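Local atomic coordinates of Orf34 (Pseudomonas syringae pv. syringae, PDB entry 5KLP), a protein that acetylates serine, threonine and lysine residues of host plant proteins from acetyl-CoA, with inositol hexakisphosphate as cofactor, and so impairs the microtubule network and immunity. Residues F61-A66 with S186-M191; A71-E76 with E332-V336; G82-F88 with A105-P111. The protein carries 10 engineered substitutions. All coordinates share one frame; numbering follows the deposited sequence.

Contact 1: residues F61-A66 with S186-M191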
loop_
_atom_site.group_PDB
_atom_site.type_symbol
_atom_site.label_atom_id
_atom_site.label_comp_id
_atom_site.label_asym_id
_atom_site.label_seq_id
_atom_site.Cartn_x
_atom_site.Cartn_y
_atom_site.Cartn_z
ATOM N N PHE A 61 4.935 -4.452 14.460
ATOM C CA PHE A 61 4.799 -3.125 13.889
ATOM C C PHE A 61 3.449 -2.840 13.287
ATOM O O PHE A 61 3.066 -1.674 13.191
ATOM C CB PHE A 61 5.917 -2.864 12.892
ATOM C CG PHE A 61 7.127 -2.297 13.545
ATOM C CD1 PHE A 61 8.011 -3.127 14.228
ATOM C CD2 PHE A 61 7.347 -0.924 13.553
ATOM C CE1 PHE A 61 9.119 -2.600 14.876
ATOM C CE2 PHE A 61 8.454 -0.389 14.199
ATOM C CZ PHE A 61 9.345 -1.230 14.856
ATOM N N ALA A 62 2.707 -3.877 12.911
ATOM C CA ALA A 62 1.354 -3.643 12.412
ATOM C C ALA A 62 0.553 -2.844 13.439
ATOM O O ALA A 62 -0.101 -1.871 13.090
ATOM C CB ALA A 62 0.651 -4.960 12.082
ATOM N N GLU A 63 0.631 -3.228 14.709
ATOM C CA GLU A 63 -0.118 -2.512 15.739
ATOM C C GLU A 63 0.508 -1.134 16.017
ATOM O O GLU A 63 -0.210 -0.138 16.110
ATOM C CB GLU A 63 -0.243 -3.368 17.010
ATOM C CG GLU A 63 0.675 -3.025 18.178
ATOM C CD GLU A 63 0.875 -4.205 19.129
ATOM O OE1 GLU A 63 0.422 -5.326 18.801
ATOM O OE2 GLU A 63 1.483 -4.014 20.203
ATOM N N LEU A 64 1.835 -1.071 16.136
ATOM C CA LEU A 64 2.517 0.199 16.367
ATOM C C LEU A 64 2.328 1.199 15.222
ATOM O O LEU A 64 2.043 2.373 15.464
ATOM C CB LEU A 64 4.009 -0.017 16.601
ATOM C CG LEU A 64 4.451 -0.407 18.009
ATOM C CD1 LEU A 64 5.963 -0.585 18.042
ATOM C CD2 LEU A 64 4.012 0.664 18.997
ATOM N N ASP A 65 2.516 0.753 13.986
ATOM C CA ASP A 65 2.289 1.636 12.850
ATOM C C ASP A 65 0.860 2.170 12.879
ATOM O O ASP A 65 0.628 3.369 12.686
ATOM C CB ASP A 65 2.519 0.915 11.513
ATOM C CG ASP A 65 3.974 0.552 11.266
ATOM O OD1 ASP A 65 4.879 1.139 11.905
ATOM O OD2 ASP A 65 4.205 -0.331 10.412
ATOM N N ALA A 66 -0.090 1.271 13.134
ATOM C CA ALA A 66 -1.504 1.616 13.090
ATOM C C ALA A 66 -1.853 2.651 14.156
ATOM O O ALA A 66 -2.655 3.549 13.916
ATOM C CB ALA A 66 -2.361 0.358 13.261
ATOM N N SER A 186 3.074 -9.555 6.517
ATOM C CA SER A 186 2.007 -8.596 6.754
ATOM C C SER A 186 2.364 -7.651 7.900
ATOM O O SER A 186 1.559 -6.810 8.294
ATOM C CB SER A 186 0.687 -9.320 7.016
ATOM O OG SER A 186 0.182 -9.844 5.792
ATOM N N ASP A 187 3.591 -7.747 8.399
ATOM C CA ASP A 187 3.997 -6.909 9.539
ATOM C C ASP A 187 4.177 -5.429 9.196
ATOM O O ASP A 187 4.085 -4.565 10.078
ATOM C CB ASP A 187 5.322 -7.408 10.133
ATOM C CG ASP A 187 5.302 -8.882 10.476
ATOM O OD1 ASP A 187 4.203 -9.433 10.695
ATOM O OD2 ASP A 187 6.396 -9.486 10.541
ATOM N N ASP A 188 4.425 -5.134 7.922
ATOM C CA ASP A 188 4.674 -3.756 7.495
ATOM C C ASP A 188 3.557 -3.172 6.634
ATOM O O ASP A 188 3.739 -2.138 5.993
ATOM C CB ASP A 188 6.006 -3.664 6.735
ATOM C CG ASP A 188 7.201 -4.085 7.583
ATOM O OD1 ASP A 188 7.439 -3.494 8.661
ATOM O OD2 ASP A 188 7.898 -5.037 7.180
ATOM N N CYS A 189 2.389 -3.803 6.651
ATOM C CA CYS A 189 1.346 -3.453 5.698
ATOM C C CYS A 189 0.836 -2.030 5.872
ATOM O O CYS A 189 0.413 -1.405 4.907
ATOM C CB CYS A 189 0.192 -4.454 5.815
ATOM S SG CYS A 189 0.505 -5.950 4.823
ATOM N N VAL A 190 0.908 -1.497 7.084
ATOM C CA VAL A 190 0.528 -0.114 7.272
ATOM C C VAL A 190 1.475 0.809 6.509
ATOM O O VAL A 190 1.029 1.770 5.898
ATOM C CB VAL A 190 0.517 0.288 8.748
ATOM C CG1 VAL A 190 0.166 1.750 8.889
ATOM C CG2 VAL A 190 -0.479 -0.568 9.537
HETATM N N MSE A 191 2.776 0.521 6.556
HETATM C CA MSE A 191 3.764 1.352 5.871
HETATM C C MSE A 191 3.608 1.223 4.348
HETATM O O MSE A 191 3.706 2.225 3.636
HETATM C CB MSE A 191 5.187 0.978 6.304
HETATM C CG MSE A 191 5.561 1.498 7.700
HETATM SE SE MSE A 191 5.300 3.465 7.826
HETATM C CE MSE A 191 3.692 3.466 8.962
HETATM O O HOH W 1 2.705 -2.149 9.404
#

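Contact 2: residues A71-E76 with E332-V336. With IHP (inositol hexakisphosphate), chain D.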
loop_
_atom_site.group_PDB
_atom_site.type_symbol
_atom_site.label_atom_id
_atom_site.label_comp_id
_atom_site.label_asym_id
_atom_site.label_seq_id
_atom_site.Cartn_x
_atom_site.Cartn_y
_atom_site.Cartn_z
ATOM N N ALA A 71 -1.220 10.354 12.883
ATOM C CA ALA A 71 -0.261 11.457 12.919
ATOM C C ALA A 71 0.461 11.589 11.582
ATOM O O ALA A 71 0.662 12.694 11.075
ATOM C CB ALA A 71 0.737 11.270 14.046
HETATM N N MSE A 72 0.837 10.461 10.995
HETATM C CA MSE A 72 1.527 10.504 9.720
HETATM C C MSE A 72 0.579 10.908 8.598
HETATM O O MSE A 72 0.959 11.638 7.682
HETATM C CB MSE A 72 2.181 9.154 9.427
HETATM C CG MSE A 72 3.303 8.817 10.388
HETATM SE SE MSE A 72 3.959 6.992 10.119
HETATM C CE MSE A 72 2.623 6.030 11.158
ATOM N N VAL A 73 -0.663 10.448 8.664
ATOM C CA VAL A 73 -1.644 10.845 7.653
ATOM C C VAL A 73 -1.879 12.350 7.679
ATOM O O VAL A 73 -1.908 13.018 6.638
ATOM C CB VAL A 73 -2.982 10.119 7.866
ATOM C CG1 VAL A 73 -4.091 10.806 7.087
ATOM C CG2 VAL A 73 -2.852 8.651 7.489
ATOM N N TYR A 74 -2.044 12.877 8.890
ATOM C CA TYR A 74 -2.259 14.306 9.109
ATOM C C TYR A 74 -1.102 15.134 8.511
ATOM O O TYR A 74 -1.319 16.174 7.890
ATOM C CB TYR A 74 -2.439 14.578 10.603
ATOM C CG TYR A 74 -2.750 16.013 10.934
ATOM C CD1 TYR A 74 -4.018 16.528 10.692
ATOM C CD2 TYR A 74 -1.808 16.839 11.523
ATOM C CE1 TYR A 74 -4.329 17.835 11.002
ATOM C CE2 TYR A 74 -2.114 18.149 11.846
ATOM C CZ TYR A 74 -3.374 18.637 11.581
ATOM O OH TYR A 74 -3.679 19.936 11.888
ATOM N N ILE A 75 0.131 14.685 8.728
ATOM C CA ILE A 75 1.312 15.378 8.211
ATOM C C ILE A 75 1.388 15.302 6.676
ATOM O O ILE A 75 1.639 16.289 5.985
ATOM C CB ILE A 75 2.617 14.749 8.774
ATOM C CG1 ILE A 75 2.770 15.022 10.273
ATOM C CG2 ILE A 75 3.825 15.214 7.988
ATOM C CD1 ILE A 75 2.753 16.456 10.642
ATOM N N GLU A 76 1.125 14.123 6.140
ATOM C CA GLU A 76 1.258 13.932 4.700
ATOM C C GLU A 76 0.170 14.691 3.937
ATOM O O GLU A 76 0.417 15.211 2.851
ATOM C CB GLU A 76 1.218 12.442 4.355
ATOM C CG GLU A 76 2.479 11.644 4.716
ATOM C CD GLU A 76 3.752 12.139 4.004
ATOM O OE1 GLU A 76 3.664 12.979 3.090
ATOM O OE2 GLU A 76 4.853 11.653 4.337
ATOM N N GLU A 332 8.936 8.719 7.499
ATOM C CA GLU A 332 7.633 9.222 7.925
ATOM C C GLU A 332 7.663 9.782 9.351
ATOM O O GLU A 332 7.073 10.818 9.627
ATOM C CB GLU A 332 6.589 8.124 7.811
ATOM C CG GLU A 332 6.371 7.711 6.371
ATOM C CD GLU A 332 6.126 8.917 5.487
ATOM O OE1 GLU A 332 4.984 9.436 5.520
ATOM O OE2 GLU A 332 7.068 9.352 4.777
ATOM N N ILE A 333 8.351 9.086 10.246
ATOM C CA ILE A 333 8.461 9.540 11.635
ATOM C C ILE A 333 9.213 10.862 11.680
ATOM O O ILE A 333 8.790 11.817 12.353
ATOM C CB ILE A 333 9.154 8.479 12.494
ATOM C CG1 ILE A 333 8.304 7.204 12.504
ATOM C CG2 ILE A 333 9.397 8.990 13.914
ATOM C CD1 ILE A 333 8.939 6.051 13.221
ATOM N N LYS A 334 10.294 10.932 10.908
ATOM C CA LYS A 334 11.039 12.178 10.752
ATOM C C LYS A 334 10.128 13.317 10.267
ATOM O O LYS A 334 10.157 14.419 10.806
ATOM C CB LYS A 334 12.201 11.981 9.775
ATOM C CG LYS A 334 13.108 13.198 9.605
ATOM C CD LYS A 334 13.991 13.036 8.370
ATOM C CE LYS A 334 14.769 14.306 8.058
ATOM N NZ LYS A 334 15.847 14.073 7.048
ATOM N N ARG A 335 9.303 13.053 9.266
ATOM C CA ARG A 335 8.396 14.089 8.790
ATOM C C ARG A 335 7.438 14.545 9.897
ATOM O O ARG A 335 7.151 15.733 10.026
ATOM C CB ARG A 335 7.637 13.599 7.569
ATOM C CG ARG A 335 8.500 13.616 6.316
ATOM C CD ARG A 335 7.809 12.907 5.143
ATOM N NE ARG A 335 8.691 12.882 3.986
ATOM C CZ ARG A 335 8.398 12.286 2.835
ATOM N NH1 ARG A 335 7.227 11.682 2.680
ATOM N NH2 ARG A 335 9.275 12.310 1.843
ATOM N N VAL A 336 6.949 13.601 10.696
ATOM C CA VAL A 336 6.063 13.964 11.802
ATOM C C VAL A 336 6.803 14.799 12.849
ATOM O O VAL A 336 6.332 15.873 13.245
ATOM C CB VAL A 336 5.463 12.729 12.468
ATOM C CG1 VAL A 336 4.693 13.140 13.716
ATOM C CG2 VAL A 336 4.542 12.021 11.493
HETATM C C1 IHP D . 10.795 11.660 -0.911
HETATM C C2 IHP D . 10.286 10.150 -0.851
HETATM C C3 IHP D . 11.270 8.917 -0.855
HETATM C C4 IHP D . 12.808 9.316 -1.036
HETATM C C5 IHP D . 13.131 10.670 -1.640
HETATM C C6 IHP D . 12.370 11.676 -0.788
HETATM O O11 IHP D . 10.331 12.311 -1.947
HETATM P P1 IHP D . 9.399 13.722 -2.046
HETATM O O21 IHP D . 8.372 13.587 -3.167
HETATM O O31 IHP D . 10.303 14.918 -2.362
HETATM O O41 IHP D . 8.636 14.068 -0.779
HETATM O O12 IHP D . 9.215 9.909 -1.682
HETATM P P2 IHP D . 7.757 9.491 -0.951
HETATM O O22 IHP D . 7.304 10.627 -0.010
HETATM O O32 IHP D . 6.620 9.184 -1.931
HETATM O O42 IHP D . 8.001 8.270 -0.031
HETATM O O13 IHP D . 10.875 8.159 -1.799
HETATM P P3 IHP D . 10.287 6.585 -1.927
HETATM O O23 IHP D . 9.007 6.221 -1.173
HETATM O O33 IHP D . 9.970 6.723 -3.415
HETATM O O43 IHP D . 11.335 5.504 -1.680
HETATM O O14 IHP D . 13.498 8.362 -1.678
HETATM P P4 IHP D . 14.395 7.251 -0.911
HETATM O O24 IHP D . 13.530 6.130 -0.332
HETATM O O34 IHP D . 15.474 6.645 -1.831
HETATM O O44 IHP D . 15.149 7.888 0.271
HETATM O O15 IHP D . 12.998 10.781 -2.972
HETATM P P5 IHP D . 14.315 10.999 -4.034
HETATM O O25 IHP D . 15.642 10.730 -3.315
HETATM O O35 IHP D . 14.225 10.015 -5.233
HETATM O O45 IHP D . 14.380 12.422 -4.599
HETATM O O16 IHP D . 12.843 12.905 -0.980
HETATM P P6 IHP D . 12.954 14.058 0.175
HETATM O O26 IHP D . 13.330 13.430 1.516
HETATM O O36 IHP D . 14.010 15.117 -0.190
HETATM O O46 IHP D . 11.619 14.793 0.338
#

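Contact 3: residues G82-F88 with A105-P111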
loop_
_atom_site.group_PDB
_atom_site.type_symbol
_atom_site.label_atom_id
_atom_site.label_comp_id
_atom_site.label_asym_id
_atom_site.label_seq_id
_atom_site.Cartn_x
_atom_site.Cartn_y
_atom_site.Cartn_z
ATOM N N GLY A 82 -4.355 17.786 -1.401
ATOM C CA GLY A 82 -5.002 17.001 -2.438
ATOM C C GLY A 82 -4.794 15.508 -2.231
ATOM O O GLY A 82 -5.477 14.700 -2.852
ATOM N N LEU A 83 -3.845 15.136 -1.373
ATOM C CA LEU A 83 -3.652 13.726 -1.018
ATOM C C LEU A 83 -4.959 13.159 -0.460
ATOM O O LEU A 83 -5.342 12.037 -0.786
ATOM C CB LEU A 83 -2.512 13.558 -0.005
ATOM C CG LEU A 83 -2.348 12.141 0.583
ATOM C CD1 LEU A 83 -2.049 11.099 -0.495
ATOM C CD2 LEU A 83 -1.287 12.090 1.687
ATOM N N ASN A 84 -5.638 13.950 0.376
ATOM C CA ASN A 84 -6.953 13.582 0.907
ATOM C C ASN A 84 -6.973 12.173 1.486
ATOM O O ASN A 84 -7.811 11.344 1.122
ATOM C CB ASN A 84 -8.027 13.712 -0.180
ATOM C CG ASN A 84 -8.161 15.139 -0.699
ATOM O OD1 ASN A 84 -7.727 16.084 -0.052
ATOM N ND2 ASN A 84 -8.781 15.294 -1.862
ATOM N N LEU A 85 -5.999 11.890 2.336
ATOM C CA LEU A 85 -5.858 10.563 2.897
ATOM C C LEU A 85 -6.569 10.459 4.246
ATOM O O LEU A 85 -6.468 11.349 5.088
ATOM C CB LEU A 85 -4.374 10.218 3.030
ATOM C CG LEU A 85 -4.014 8.889 3.692
ATOM C CD1 LEU A 85 -4.614 7.721 2.899
ATOM C CD2 LEU A 85 -2.497 8.764 3.805
ATOM N N LYS A 86 -7.296 9.369 4.440
ATOM C CA LYS A 86 -7.982 9.121 5.701
ATOM C C LYS A 86 -7.624 7.750 6.241
ATOM O O LYS A 86 -7.430 6.802 5.488
ATOM C CB LYS A 86 -9.501 9.246 5.547
ATOM C CG LYS A 86 -9.942 10.620 5.086
ATOM C CD LYS A 86 -11.446 10.800 5.184
ATOM C CE LYS A 86 -11.829 11.268 6.590
ATOM N NZ LYS A 86 -13.274 11.601 6.713
ATOM N N HIS A 87 -7.508 7.659 7.553
ATOM C CA HIS A 87 -7.348 6.382 8.227
ATOM C C HIS A 87 -8.709 5.963 8.759
ATOM O O HIS A 87 -9.277 6.661 9.588
ATOM C CB HIS A 87 -6.321 6.513 9.363
ATOM C CG HIS A 87 -6.205 5.303 10.239
ATOM N ND1 HIS A 87 -5.644 5.354 11.499
ATOM C CD2 HIS A 87 -6.563 4.010 10.036
ATOM C CE1 HIS A 87 -5.667 4.146 12.035
ATOM N NE2 HIS A 87 -6.220 3.313 11.170
ATOM N N PHE A 88 -9.245 4.846 8.276
ATOM C CA PHE A 88 -10.512 4.347 8.817
ATOM C C PHE A 88 -10.221 3.127 9.671
ATOM O O PHE A 88 -9.339 2.328 9.340
ATOM C CB PHE A 88 -11.513 4.002 7.711
ATOM C CG PHE A 88 -11.944 5.187 6.883
ATOM C CD1 PHE A 88 -12.545 6.289 7.479
ATOM C CD2 PHE A 88 -11.795 5.178 5.503
ATOM C CE1 PHE A 88 -12.952 7.374 6.716
ATOM C CE2 PHE A 88 -12.197 6.256 4.740
ATOM C CZ PHE A 88 -12.781 7.358 5.347
ATOM N N ALA A 105 -12.104 12.986 -5.016
ATOM C CA ALA A 105 -10.979 12.056 -5.009
ATOM C C ALA A 105 -10.396 11.938 -3.595
ATOM O O ALA A 105 -9.999 12.942 -3.003
ATOM C CB ALA A 105 -9.903 12.502 -5.993
ATOM N N PHE A 106 -10.327 10.727 -3.048
ATOM C CA PHE A 106 -9.645 10.558 -1.768
ATOM C C PHE A 106 -9.035 9.173 -1.629
ATOM O O PHE A 106 -9.303 8.272 -2.435
ATOM C CB PHE A 106 -10.594 10.863 -0.597
ATOM C CG PHE A 106 -11.710 9.866 -0.406
ATOM C CD1 PHE A 106 -11.544 8.770 0.434
ATOM C CD2 PHE A 106 -12.938 10.045 -1.027
ATOM C CE1 PHE A 106 -12.572 7.854 0.630
ATOM C CE2 PHE A 106 -13.966 9.137 -0.832
ATOM C CZ PHE A 106 -13.783 8.037 0.003
ATOM N N ARG A 107 -8.194 9.018 -0.614
ATOM C CA ARG A 107 -7.530 7.751 -0.368
ATOM C C ARG A 107 -7.863 7.309 1.052
ATOM O O ARG A 107 -8.100 8.143 1.934
ATOM C CB ARG A 107 -6.003 7.867 -0.523
ATOM C CG ARG A 107 -5.463 8.862 -1.579
ATOM C CD ARG A 107 -6.058 8.640 -2.913
ATOM N NE ARG A 107 -5.387 9.277 -4.053
ATOM C CZ ARG A 107 -5.326 10.584 -4.308
ATOM N NH1 ARG A 107 -5.819 11.484 -3.471
ATOM N NH2 ARG A 107 -4.727 10.995 -5.415
ATOM N N ALA A 108 -7.890 6.001 1.273
ATOM C CA ALA A 108 -8.253 5.463 2.572
ATOM C C ALA A 108 -7.340 4.294 2.936
ATOM O O ALA A 108 -7.040 3.455 2.084
ATOM C CB ALA A 108 -9.709 5.019 2.574
ATOM N N ILE A 109 -6.912 4.243 4.196
ATOM C CA ILE A 109 -6.193 3.096 4.729
ATOM C C ILE A 109 -7.027 2.470 5.834
ATOM O O ILE A 109 -7.533 3.164 6.713
ATOM C CB ILE A 109 -4.812 3.494 5.272
ATOM C CG1 ILE A 109 -3.963 4.104 4.152
ATOM C CG2 ILE A 109 -4.098 2.291 5.916
ATOM C CD1 ILE A 109 -2.659 4.721 4.628
ATOM N N PHE A 110 -7.193 1.156 5.794
ATOM C CA PHE A 110 -8.018 0.509 6.800
ATOM C C PHE A 110 -7.550 -0.920 6.983
ATOM O O PHE A 110 -7.003 -1.518 6.058
ATOM C CB PHE A 110 -9.505 0.562 6.410
ATOM C CG PHE A 110 -9.804 -0.039 5.062
ATOM C CD1 PHE A 110 -10.073 -1.391 4.930
ATOM C CD2 PHE A 110 -9.809 0.755 3.926
ATOM C CE1 PHE A 110 -10.354 -1.950 3.666
ATOM C CE2 PHE A 110 -10.079 0.208 2.659
ATOM C CZ PHE A 110 -10.352 -1.144 2.537
ATOM N N PRO A 111 -7.749 -1.466 8.184
ATOM C CA PRO A 111 -7.389 -2.858 8.436
ATOM C C PRO A 111 -8.477 -3.781 7.899
ATOM O O PRO A 111 -9.560 -3.293 7.556
ATOM C CB PRO A 111 -7.306 -2.914 9.958
ATOM C CG PRO A 111 -8.375 -1.926 10.394
ATOM C CD PRO A 111 -8.292 -0.810 9.389
#

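Contact 1: residues F61-A66 with S186-M191
Asp65 and Val190 meet through their aliphatic parts, Asp65 CB lying 3.5 Å from Val190 CB while the two side chains pass alongside with opposite headings. Val190 CG2, set beside its own backbone N, reaches to 3.8 Å from Ala62 O and also touches Ala66 CB. Met191, a selenomethionine whose chain bends at both chi2 and chi3, curls round the carboxylate: its CG is 3.5 Å from Asp65 OD2 and its CE is 3.7 Å from Asp65 CG. A water carries the polar link. It donates to Asp65 OD2 at 2.6 Å and to Asp187 O at 2.9 Å, and accepts from Val190 N at 3.0 Å, so it joins the Asp65 carboxylate to the turn that leads into helix 189-202 and to the first residues of that helix, which begins with the active-site Cys189. Tyr44 holds Asp65 OD1, and Arg329 forms salt bridges with both Asp65 and Asp188, probably offsetting the gathered negative charge. The contact thus fits the start of helix 61-79 against the N-terminal end of helix 189-202, with helix 40-53 packing on Phe61 and Met191 and helix 324-340 bringing Arg329.

Contact 2: residues A71-E76 with E332-V336
Helices 71-76 and 332-336 cross at 69°, their axes 9.3 Å apart at closest approach, with Met72 and Val336 the nearest pair of residues by CA. Val336 CG2 enters the apolar half of the contact, 3.6 Å from Met72 CG and 3.7 Å from Ile75 CG1. Met72, a selenomethionine, passes Glu332 at about a right angle and rests its SE 3.7 Å from Glu332 CB. One turn further on, Glu76 bends at chi2 (-61°), which brings its carboxylate toward helix 332-336. There Glu76 OE2 lies 2.5 Å from Glu332 OE1, with the two carboxylate planes nearly coplanar; a spacing this short suggests that one of the acids holds a proton. Arg335 runs extended from CG to NE and delivers NH1 to the syn side of Glu76 OE2 at 2.9 Å, in the guanidinium plane. The same NH1 also donates to O22 of inositol hexakisphosphate at 2.9 Å, and NH2 makes a longer bond to that oxygen. Glu332 OE2 adds charge attraction from well outside the guanidinium plane, while Glu76 OE1 is taken by Arg79, another cofactor-binding residue. The chemistry is that of a second shell: Glu76, by hydrogen bond and charge, and Glu332, by charge, probably help position Arg335 at the phosphate. Such a network would link the packing of the two helices to the cofactor pocket, consistent with the enzyme being allosteric.

Contact 3: residues G82-F88 with A105-P111
Arg107 meets Leu85 first: its CB packs 3.7 Å from Leu85 CD1. Next along the chain, Arg107 CG comes to 3.3 Å from Leu83 O. A bend at chi2 (-53°) then turns the side chain along the loop before strand 85-87, where NH1 donates to a lone pair of Gly82 O at 3.3 Å and sits 2.8 Å from Leu83 O. NE forms a salt bridge with Asp128. The backbones run parallel: Arg107 N donates to Asn84 O, Lys86 N to Arg107 O, Ile109 N to Lys86 O and Phe88 N to Ile109 O. Beyond the paired residues, Asn84 ND2 prolongs the series with a nearly straight bond of 2.9 Å to Ala105 O, which lies in its amide plane. Leu85, His87, Arg107 and Ile109 share one face of the sheet, on which Leu85 CD1 meets Ile109 CG1 at 3.9 Å. On the face of Lys86 and Ala108, Phe88 CE2 reaches Ala108 CB at 3.5 Å, and Lys86 CB lies over one face of the Phe88 ring, offset toward its rim. These are the strands of a beta-alpha-beta unit, linked through helix 91-98, with 85-87 outermost. Polar side chains thus continue the backbone bonding: the Asn84 amide and the Arg107 guanidinium tie the loop Gly82-Asn84 to the neighbouring strand.

How the contacts relate
Helix 61-79 supplies a segment to contacts 1 and 2 and packs against contact 3. Contact 1 uses its first turns and contact 2 its later part, their centres about 15 Å apart, and the two meet where the selenomethionines Met191 and Met72 touch through their CE atoms. Strand 85-87 follows the helix in the chain. Contact 3 lies about 14 Å from contact 2 and about 16 Å from contact 1, centre to centre, with Val73 and Glu76 packing on Leu85 and Leu83. Along the chain, contact 3 is nested inside the loops closed by both other contacts, which themselves interleave. One helix therefore connects the neighbourhood of the active-site Cys189, the inositol hexakisphosphate pocket and the outermost strand of the six-stranded sheet.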